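Local coordinates for protein fervidolysin (Fervidobacterium pennivorans, PDB 1R6V) that degrades keratin into peptides as a calcium-binding, subtilisin-like serine protease, allowing its bacterium to grow on native feathers, at residues A[652-657]-A[661-666]; A[524-529]-A[602-607]; A[13-18]-A[583-588]. The protein carries 1 engineered substitution. One frame throughout, in Å; residues are numbered along the deposited sequence.

Interaction 1: residues A[652-657]-A[661-666]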
loop_
_atom_site.group_PDB
_atom_site.type_symbol
_atom_site.label_atom_id
_atom_site.label_comp_id
_atom_site.label_asym_id
_atom_site.label_seq_id
_atom_site.Cartn_x
_atom_site.Cartn_y
_atom_site.Cartn_z
ATOM N N GLY A 652 5.198 34.637 10.271
ATOM C CA GLY A 652 4.862 35.050 8.916
ATOM C C GLY A 652 5.892 34.373 8.039
ATOM O O GLY A 652 6.777 35.019 7.483
ATOM N N LEU A 653 5.771 33.059 7.900
ATOM C CA LEU A 653 6.765 32.291 7.164
ATOM C C LEU A 653 6.397 31.751 5.798
ATOM O O LEU A 653 5.432 31.008 5.653
ATOM C CB LEU A 653 7.232 31.135 8.047
ATOM C CG LEU A 653 8.317 30.198 7.532
ATOM C CD1 LEU A 653 9.623 30.962 7.324
ATOM C CD2 LEU A 653 8.504 29.083 8.547
ATOM N N ASN A 654 7.186 32.134 4.799
ATOM C CA ASN A 654 6.985 31.645 3.445
ATOM C C ASN A 654 7.802 30.350 3.347
ATOM O O ASN A 654 9.026 30.359 3.499
ATOM C CB ASN A 654 7.492 32.690 2.443
ATOM C CG ASN A 654 7.270 32.278 0.997
ATOM O OD1 ASN A 654 6.685 31.232 0.709
ATOM N ND2 ASN A 654 7.741 33.111 0.077
ATOM N N LEU A 655 7.123 29.228 3.118
ATOM C CA LEU A 655 7.793 27.940 3.024
ATOM C C LEU A 655 8.309 27.733 1.608
ATOM O O LEU A 655 8.974 26.743 1.319
ATOM C CB LEU A 655 6.823 26.809 3.399
ATOM C CG LEU A 655 6.207 26.955 4.793
ATOM C CD1 LEU A 655 5.173 25.855 5.066
ATOM C CD2 LEU A 655 7.329 26.897 5.833
ATOM N N GLY A 656 7.990 28.691 0.739
ATOM C CA GLY A 656 8.414 28.623 -0.649
ATOM C C GLY A 656 9.444 29.688 -0.961
ATOM O O GLY A 656 10.375 29.892 -0.187
ATOM N N THR A 657 9.279 30.365 -2.093
ATOM C CA THR A 657 10.209 31.414 -2.499
ATOM C C THR A 657 9.453 32.684 -2.829
ATOM O O THR A 657 8.227 32.687 -2.900
ATOM C CB THR A 657 10.989 31.016 -3.759
ATOM O OG1 THR A 657 10.073 30.916 -4.857
ATOM C CG2 THR A 657 11.695 29.683 -3.559
ATOM N N PRO A 661 5.583 31.695 -3.836
ATOM C CA PRO A 661 5.270 31.663 -2.406
ATOM C C PRO A 661 4.284 30.590 -1.960
ATOM O O PRO A 661 3.400 30.171 -2.702
ATOM C CB PRO A 661 4.710 33.055 -2.155
ATOM C CG PRO A 661 3.927 33.301 -3.421
ATOM C CD PRO A 661 4.948 32.860 -4.480
ATOM N N ILE A 662 4.478 30.141 -0.729
ATOM C CA ILE A 662 3.588 29.195 -0.094
ATOM C C ILE A 662 3.755 29.469 1.399
ATOM O O ILE A 662 4.666 28.960 2.038
ATOM C CB ILE A 662 3.916 27.701 -0.443
ATOM C CG1 ILE A 662 3.080 26.785 0.440
ATOM C CG2 ILE A 662 5.380 27.394 -0.258
ATOM C CD1 ILE A 662 1.648 27.097 0.401
ATOM N N TYR A 663 2.887 30.323 1.933
ATOM C CA TYR A 663 2.961 30.670 3.342
ATOM C C TYR A 663 2.306 29.610 4.201
ATOM O O TYR A 663 1.412 28.898 3.744
ATOM C CB TYR A 663 2.277 32.014 3.614
ATOM C CG TYR A 663 3.114 33.205 3.201
ATOM C CD1 TYR A 663 3.007 33.744 1.922
ATOM C CD2 TYR A 663 4.050 33.756 4.079
ATOM C CE1 TYR A 663 3.815 34.803 1.523
ATOM C CE2 TYR A 663 4.864 34.816 3.690
ATOM C CZ TYR A 663 4.738 35.330 2.409
ATOM O OH TYR A 663 5.544 36.367 2.006
ATOM N N VAL A 664 2.778 29.514 5.441
ATOM C CA VAL A 664 2.225 28.584 6.418
ATOM C C VAL A 664 0.712 28.766 6.355
ATOM O O VAL A 664 0.200 29.893 6.246
ATOM C CB VAL A 664 2.767 28.917 7.838
ATOM C CG1 VAL A 664 1.890 28.306 8.906
ATOM C CG2 VAL A 664 4.195 28.370 7.978
ATOM N N TRP A 665 -0.010 27.654 6.398
ATOM C CA TRP A 665 -1.458 27.721 6.318
ATOM C C TRP A 665 -2.159 27.053 7.483
ATOM O O TRP A 665 -1.538 26.322 8.254
ATOM C CB TRP A 665 -1.940 27.103 5.004
ATOM C CG TRP A 665 -1.645 25.633 4.881
ATOM C CD1 TRP A 665 -2.447 24.591 5.280
ATOM C CD2 TRP A 665 -0.466 25.041 4.327
ATOM N NE1 TRP A 665 -1.834 23.392 5.007
ATOM C CE2 TRP A 665 -0.618 23.635 4.421
ATOM C CE3 TRP A 665 0.707 25.561 3.757
ATOM C CZ2 TRP A 665 0.360 22.736 3.963
ATOM C CZ3 TRP A 665 1.684 24.666 3.299
ATOM C CH2 TRP A 665 1.501 23.269 3.406
ATOM N N TRP A 666 -3.452 27.344 7.593
ATOM C CA TRP A 666 -4.323 26.798 8.638
ATOM C C TRP A 666 -5.346 25.948 7.894
ATOM O O TRP A 666 -6.002 26.421 6.960
ATOM C CB TRP A 666 -5.014 27.941 9.388
ATOM C CG TRP A 666 -4.026 28.935 9.911
ATOM C CD1 TRP A 666 -3.475 29.976 9.226
ATOM C CD2 TRP A 666 -3.390 28.914 11.195
ATOM N NE1 TRP A 666 -2.529 30.603 9.999
ATOM C CE2 TRP A 666 -2.454 29.972 11.213
ATOM C CE3 TRP A 666 -3.516 28.098 12.330
ATOM C CZ2 TRP A 666 -1.647 30.241 12.322
ATOM C CZ3 TRP A 666 -2.713 28.363 13.432
ATOM C CH2 TRP A 666 -1.788 29.429 13.418
#
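Asn654 OD1 is gripped by two backbone N-H groups that come from opposite faces of its amide plane. Ile662 N lies 2.9 Å from Asn654 OD1, and the bond is almost straight, 175° at the hydrogen. Gly656 N donates to the same oxygen from well above the carbonyl plane, which makes an Asx turn. The other end of the amide is held too: Asn654 ND2 donates to Thr657 O at 3.0 Å. Asn654 CG stands anti to the backbone N (chi1 -178°), which brings the amide within reach of the backbone of Gly656 and Thr657. A leucine in place of Asn654 would probably leave the N-H groups of Ile662 and Gly656 without their shared acceptor and let the turn move. Backbone bonds join the same two arms. Leu655 N donates to Ile662 O at 2.7 Å, and Val664 N to Leu653 O at 3.1 Å. Asn654 and Tyr663 form a single beta bridge. At this bridge Asn654 CB sits over one face of the Tyr663 ring, 3.9 Å from its centroid, a CH-pi contact. On the apolar side Leu655 CD1 touches Val664 CG2 at 4.0 Å and also reaches Trp665 CZ3. The loop after strand 644-647 of the second beta-sandwich domain folds back on itself and runs into strand 666-669 at Trp666. Asp648 holds its start through the N-H groups of Gly652 and Leu653. Tyr663 packs on Ser606 of strand 604-610, and the Trp666 ring stacks with that of Phe607 and also touches strands 619-627 and 630-638.

Interaction 2: residues A[524-529]-A[602-607]; sequences YAIALR and SGQISF
Ile526 (phi/psi -70/-44) sits in an irregular loop between strands 496-505 and 535-543; across from it the chain turns a corner at Gly603, and Gln604 on strand 604-610 meets it. The contact joins two beta-sandwich domains: the loop belongs to the Ig-like domain and the strand to the second sandwich domain. The CB of Gln604 points toward the loop. The CG is anti to the carbonyl carbon (chi1 -63°), and the extended chain beyond it carries the amide to the Ile526 carbonyl. Gln604 NE2 comes within 2.7 Å of Ile526 O, but the angle is too poor for a hydrogen bond. Each atom has a sound partner of its own: Gln604 NE2 donates to Thr667 OG1, and Ile526 O accepts from Trp665 NE1. The two polar groups are thus satisfied side by side in a buried place. His18 of the propeptide adds a weak bond to Gln604 OE1. The Ile526 and Gln604 side chains cross at about a right angle. Little surface is shared, 74 Å² in all. A second link between the domains runs through Arg529, which pairs with Asp649. The side chain of Ile526 meets the amide through one methyl: Ile526 CG2 lies 3.8 Å from Gln604 NE2.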
loop_
_atom_site.group_PDB
_atom_site.type_symbol
_atom_site.label_atom_id
_atom_site.label_comp_id
_atom_site.label_asym_id
_atom_site.label_seq_id
_atom_site.Cartn_x
_atom_site.Cartn_y
_atom_site.Cartn_z
ATOM N N TYR A 524 4.822 19.912 3.434
ATOM C CA TYR A 524 4.531 18.736 2.599
ATOM C C TYR A 524 3.229 18.027 2.976
ATOM O O TYR A 524 2.521 17.499 2.112
ATOM C CB TYR A 524 5.674 17.729 2.692
ATOM C CG TYR A 524 7.044 18.335 2.502
ATOM C CD1 TYR A 524 7.316 19.169 1.421
ATOM C CD2 TYR A 524 8.058 18.087 3.420
ATOM C CE1 TYR A 524 8.579 19.748 1.264
ATOM C CE2 TYR A 524 9.319 18.653 3.275
ATOM C CZ TYR A 524 9.573 19.484 2.199
ATOM O OH TYR A 524 10.823 20.051 2.072
ATOM N N ALA A 525 2.929 17.997 4.267
ATOM C CA ALA A 525 1.714 17.348 4.752
ATOM C C ALA A 525 0.488 18.195 4.446
ATOM O O ALA A 525 0.595 19.373 4.129
ATOM C CB ALA A 525 1.817 17.094 6.253
ATOM N N ILE A 526 -0.687 17.588 4.533
ATOM C CA ILE A 526 -1.911 18.318 4.267
ATOM C C ILE A 526 -2.147 19.323 5.389
ATOM O O ILE A 526 -2.527 20.464 5.138
ATOM C CB ILE A 526 -3.104 17.373 4.216
ATOM C CG1 ILE A 526 -3.000 16.476 2.977
ATOM C CG2 ILE A 526 -4.393 18.167 4.216
ATOM C CD1 ILE A 526 -2.998 17.240 1.655
ATOM N N ALA A 527 -1.940 18.864 6.621
ATOM C CA ALA A 527 -2.123 19.689 7.806
ATOM C C ALA A 527 -0.765 19.869 8.460
ATOM O O ALA A 527 0.051 18.946 8.477
ATOM C CB ALA A 527 -3.084 19.003 8.782
ATOM N N LEU A 528 -0.527 21.051 9.008
ATOM C CA LEU A 528 0.747 21.348 9.641
ATOM C C LEU A 528 0.731 21.214 11.154
ATOM O O LEU A 528 1.791 21.225 11.784
ATOM C CB LEU A 528 1.175 22.776 9.271
ATOM C CG LEU A 528 1.288 23.050 7.766
ATOM C CD1 LEU A 528 1.607 24.528 7.504
ATOM C CD2 LEU A 528 2.376 22.166 7.176
ATOM N N ARG A 529 -0.462 21.075 11.733
ATOM C CA ARG A 529 -0.599 21.003 13.186
ATOM C C ARG A 529 -1.550 19.929 13.697
ATOM O O ARG A 529 -2.598 19.694 13.106
ATOM C CB ARG A 529 -1.090 22.348 13.716
ATOM C CG ARG A 529 -0.306 23.528 13.196
ATOM C CD ARG A 529 -0.906 24.838 13.670
ATOM N NE ARG A 529 -0.295 25.960 12.968
ATOM C CZ ARG A 529 -0.531 26.261 11.694
ATOM N NH1 ARG A 529 -1.375 25.530 10.979
ATOM N NH2 ARG A 529 0.106 27.278 11.119
ATOM N N SER A 602 -13.695 27.111 5.083
ATOM C CA SER A 602 -13.222 25.744 4.898
ATOM C C SER A 602 -12.086 25.729 3.886
ATOM O O SER A 602 -12.114 26.470 2.910
ATOM C CB SER A 602 -14.353 24.840 4.388
ATOM O OG SER A 602 -13.892 23.502 4.261
ATOM N N GLY A 603 -11.098 24.873 4.111
ATOM C CA GLY A 603 -9.978 24.792 3.192
ATOM C C GLY A 603 -8.675 25.141 3.885
ATOM O O GLY A 603 -8.471 24.783 5.040
ATOM N N GLN A 604 -7.793 25.846 3.189
ATOM C CA GLN A 604 -6.517 26.222 3.782
ATOM C C GLN A 604 -6.271 27.702 3.539
ATOM O O GLN A 604 -6.316 28.178 2.401
ATOM C CB GLN A 604 -5.419 25.330 3.203
ATOM C CG GLN A 604 -5.685 23.870 3.593
ATOM C CD GLN A 604 -4.795 22.876 2.885
ATOM O OE1 GLN A 604 -4.552 22.993 1.685
ATOM N NE2 GLN A 604 -4.317 21.875 3.624
ATOM N N ILE A 605 -6.035 28.431 4.625
ATOM C CA ILE A 605 -5.850 29.872 4.539
ATOM C C ILE A 605 -4.639 30.380 5.289
ATOM O O ILE A 605 -4.019 29.647 6.060
ATOM C CB ILE A 605 -7.091 30.621 5.106
ATOM C CG1 ILE A 605 -7.310 30.236 6.575
ATOM C CG2 ILE A 605 -8.336 30.301 4.274
ATOM C CD1 ILE A 605 -8.498 30.936 7.254
ATOM N N SER A 606 -4.308 31.644 5.032
ATOM C CA SER A 606 -3.219 32.335 5.714
ATOM C C SER A 606 -3.801 33.682 6.153
ATOM O O SER A 606 -4.793 34.158 5.587
ATOM C CB SER A 606 -2.008 32.554 4.789
ATOM O OG SER A 606 -1.440 31.309 4.403
ATOM N N PHE A 607 -3.178 34.288 7.160
ATOM C CA PHE A 607 -3.649 35.560 7.715
ATOM C C PHE A 607 -2.678 36.686 7.427
ATOM O O PHE A 607 -1.475 36.509 7.518
ATOM C CB PHE A 607 -3.809 35.456 9.243
ATOM C CG PHE A 607 -4.651 34.296 9.697
ATOM C CD1 PHE A 607 -5.922 34.103 9.179
ATOM C CD2 PHE A 607 -4.182 33.419 10.676
ATOM C CE1 PHE A 607 -6.727 33.060 9.625
ATOM C CE2 PHE A 607 -4.977 32.369 11.132
ATOM C CZ PHE A 607 -6.255 32.190 10.603
#

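Interaction 3: residues A[13-18]-A[583-588]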
loop_
_atom_site.group_PDB
_atom_site.type_symbol
_atom_site.label_atom_id
_atom_site.label_comp_id
_atom_site.label_asym_id
_atom_site.label_seq_id
_atom_site.Cartn_x
_atom_site.Cartn_y
_atom_site.Cartn_z
ATOM N N LYS A 13 -12.717 31.836 -4.720
ATOM C CA LYS A 13 -13.448 30.811 -3.980
ATOM C C LYS A 13 -12.470 29.789 -3.411
ATOM O O LYS A 13 -11.324 29.721 -3.854
ATOM C CB LYS A 13 -14.444 30.122 -4.919
ATOM C CG LYS A 13 -15.383 31.094 -5.622
ATOM C CD LYS A 13 -16.201 30.410 -6.715
ATOM C CE LYS A 13 -17.032 31.418 -7.504
ATOM N NZ LYS A 13 -17.745 30.785 -8.654
ATOM N N SER A 14 -12.919 29.007 -2.430
ATOM C CA SER A 14 -12.074 27.986 -1.812
ATOM C C SER A 14 -11.342 27.199 -2.885
ATOM O O SER A 14 -11.906 26.889 -3.937
ATOM C CB SER A 14 -12.907 27.017 -0.968
ATOM O OG SER A 14 -12.080 25.999 -0.411
ATOM N N GLN A 15 -10.084 26.881 -2.602
ATOM C CA GLN A 15 -9.224 26.150 -3.521
ATOM C C GLN A 15 -9.004 24.698 -3.104
ATOM O O GLN A 15 -8.132 24.024 -3.651
ATOM C CB GLN A 15 -7.864 26.846 -3.617
ATOM C CG GLN A 15 -7.892 28.240 -4.241
ATOM C CD GLN A 15 -8.493 28.238 -5.634
ATOM O OE1 GLN A 15 -9.666 28.559 -5.820
ATOM N NE2 GLN A 15 -7.691 27.858 -6.620
ATOM N N GLY A 16 -9.780 24.221 -2.136
ATOM C CA GLY A 16 -9.628 22.847 -1.678
ATOM C C GLY A 16 -8.414 22.658 -0.779
ATOM O O GLY A 16 -7.978 23.601 -0.114
ATOM N N TYR A 17 -7.863 21.447 -0.748
ATOM C CA TYR A 17 -6.697 21.180 0.088
ATOM C C TYR A 17 -5.415 20.980 -0.715
ATOM O O TYR A 17 -5.455 20.799 -1.930
ATOM C CB TYR A 17 -6.956 19.971 1.000
ATOM C CG TYR A 17 -8.123 20.225 1.927
ATOM C CD1 TYR A 17 -9.416 19.815 1.586
ATOM C CD2 TYR A 17 -7.958 20.987 3.085
ATOM C CE1 TYR A 17 -10.514 20.174 2.373
ATOM C CE2 TYR A 17 -9.049 21.351 3.876
ATOM C CZ TYR A 17 -10.319 20.947 3.512
ATOM O OH TYR A 17 -11.403 21.348 4.257
ATOM N N HIS A 18 -4.294 21.027 0.000
ATOM C CA HIS A 18 -2.941 20.892 -0.542
ATOM C C HIS A 18 -2.734 19.594 -1.326
ATOM O O HIS A 18 -3.474 18.623 -1.161
ATOM C CB HIS A 18 -1.940 20.954 0.616
ATOM C CG HIS A 18 -0.528 21.238 0.204
ATOM N ND1 HIS A 18 0.561 20.748 0.897
ATOM C CD2 HIS A 18 -0.022 21.999 -0.796
ATOM C CE1 HIS A 18 1.674 21.195 0.342
ATOM N NE2 HIS A 18 1.348 21.955 -0.687
ATOM N N GLY A 583 -5.129 34.932 -4.353
ATOM C CA GLY A 583 -6.221 35.864 -4.145
ATOM C C GLY A 583 -6.545 35.920 -2.670
ATOM O O GLY A 583 -5.833 35.319 -1.863
ATOM N N VAL A 584 -7.607 36.636 -2.316
ATOM C CA VAL A 584 -8.016 36.757 -0.919
ATOM C C VAL A 584 -9.438 36.258 -0.726
ATOM O O VAL A 584 -10.240 36.258 -1.663
ATOM C CB VAL A 584 -7.932 38.231 -0.435
ATOM C CG1 VAL A 584 -6.503 38.747 -0.577
ATOM C CG2 VAL A 584 -8.893 39.103 -1.233
ATOM N N TYR A 585 -9.744 35.816 0.490
ATOM C CA TYR A 585 -11.075 35.318 0.812
ATOM C C TYR A 585 -11.908 36.383 1.525
ATOM O O TYR A 585 -13.092 36.182 1.801
ATOM C CB TYR A 585 -10.979 34.065 1.687
ATOM C CG TYR A 585 -10.373 32.877 0.976
ATOM C CD1 TYR A 585 -9.086 32.433 1.286
ATOM C CD2 TYR A 585 -11.082 32.205 -0.022
ATOM C CE1 TYR A 585 -8.516 31.347 0.618
ATOM C CE2 TYR A 585 -10.523 31.118 -0.699
ATOM C CZ TYR A 585 -9.245 30.694 -0.374
ATOM O OH TYR A 585 -8.697 29.613 -1.029
ATOM N N GLY A 586 -11.280 37.512 1.836
ATOM C CA GLY A 586 -11.999 38.580 2.506
ATOM C C GLY A 586 -11.108 39.542 3.265
ATOM O O GLY A 586 -10.036 39.169 3.743
ATOM N N ARG A 587 -11.555 40.790 3.364
ATOM C CA ARG A 587 -10.821 41.827 4.076
ATOM C C ARG A 587 -11.774 42.512 5.048
ATOM O O ARG A 587 -12.949 42.700 4.735
ATOM C CB ARG A 587 -10.261 42.864 3.101
ATOM C CG ARG A 587 -9.313 42.316 2.053
ATOM C CD ARG A 587 -8.553 43.460 1.385
ATOM N NE ARG A 587 -7.636 43.003 0.346
ATOM C CZ ARG A 587 -8.014 42.591 -0.861
ATOM N NH1 ARG A 587 -9.302 42.576 -1.185
ATOM N NH2 ARG A 587 -7.100 42.204 -1.743
ATOM N N VAL A 588 -11.276 42.875 6.224
ATOM C CA VAL A 588 -12.110 43.543 7.224
ATOM C C VAL A 588 -11.273 44.529 8.035
ATOM O O VAL A 588 -10.078 44.324 8.236
ATOM C CB VAL A 588 -12.762 42.510 8.173
ATOM C CG1 VAL A 588 -11.692 41.754 8.944
ATOM C CG2 VAL A 588 -13.727 43.198 9.120
HETATM O O HOH W 1 -10.345 27.603 0.907
#
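Tyr585 meets the propeptide segment 13-18 along the edge of its ring, and the touching is mostly ring against backbone. Tyr585 CE2 lies 3.5 Å from Lys13 O and 3.6 Å from Ser14 N, both near the plane of the ring. The CG of Tyr585 is anti to its carbonyl carbon (chi1 -67°), and this aims the ring at the peptide between Lys13 and Ser14. Among side chains, only Gln15 comes close. Its aliphatic part does the touching, with Gln15 CG 3.6 Å from Tyr585 OH.

One polar link runs through a water, which bridges the two hydroxyls: it lies 2.7 Å from Ser14 OG, and its bond to Tyr585 OH is weak at 3.2 Å. Ser14 OG also takes a weak bond from Gly16 N within the same segment, at 3.4 Å. That bond is nearly straight, 171° at the hydrogen.

Tyr585 and Gly586 both face Val576 of strand 573-577, a classic beta bulge in strand 584-589. Further ties come from the same strand: the backbone of Val584 bonds to Pro10 and Ile12, and Arg587 NH2 donates to Leu6 O and Leu9 O. The N-terminal part of the propeptide thus lies against the second beta-sandwich domain, far from the catalytic residues. A ring edge, a water bridge weak on the tyrosine side, and exposed Lys13 and Gln15 point to a light surface contact, and neighbouring bonds probably provide more of the hold.

How the interactions relate
All three contacts involve the second beta-sandwich domain: one lies inside it and two join it to other parts of the chain. Interaction 1 closes a loop within the domain and is partly buried, with direct hydrogen bonds and apolar packing. Interaction 2 is fully buried and small, and it meets the Ig-like domain. Interaction 3 lies at the surface, where the propeptide touches the domain partly through water. Interactions 2 and 3 reach the same sheet, through strands 604-610 and 584-589. Trp665 connects the set: its backbone O accepts from Arg529 NH1, and its ring meets His18. Trp666 N probably also bonds to Ile605 O, which ties the loop of interaction 1 to the strand of interaction 2.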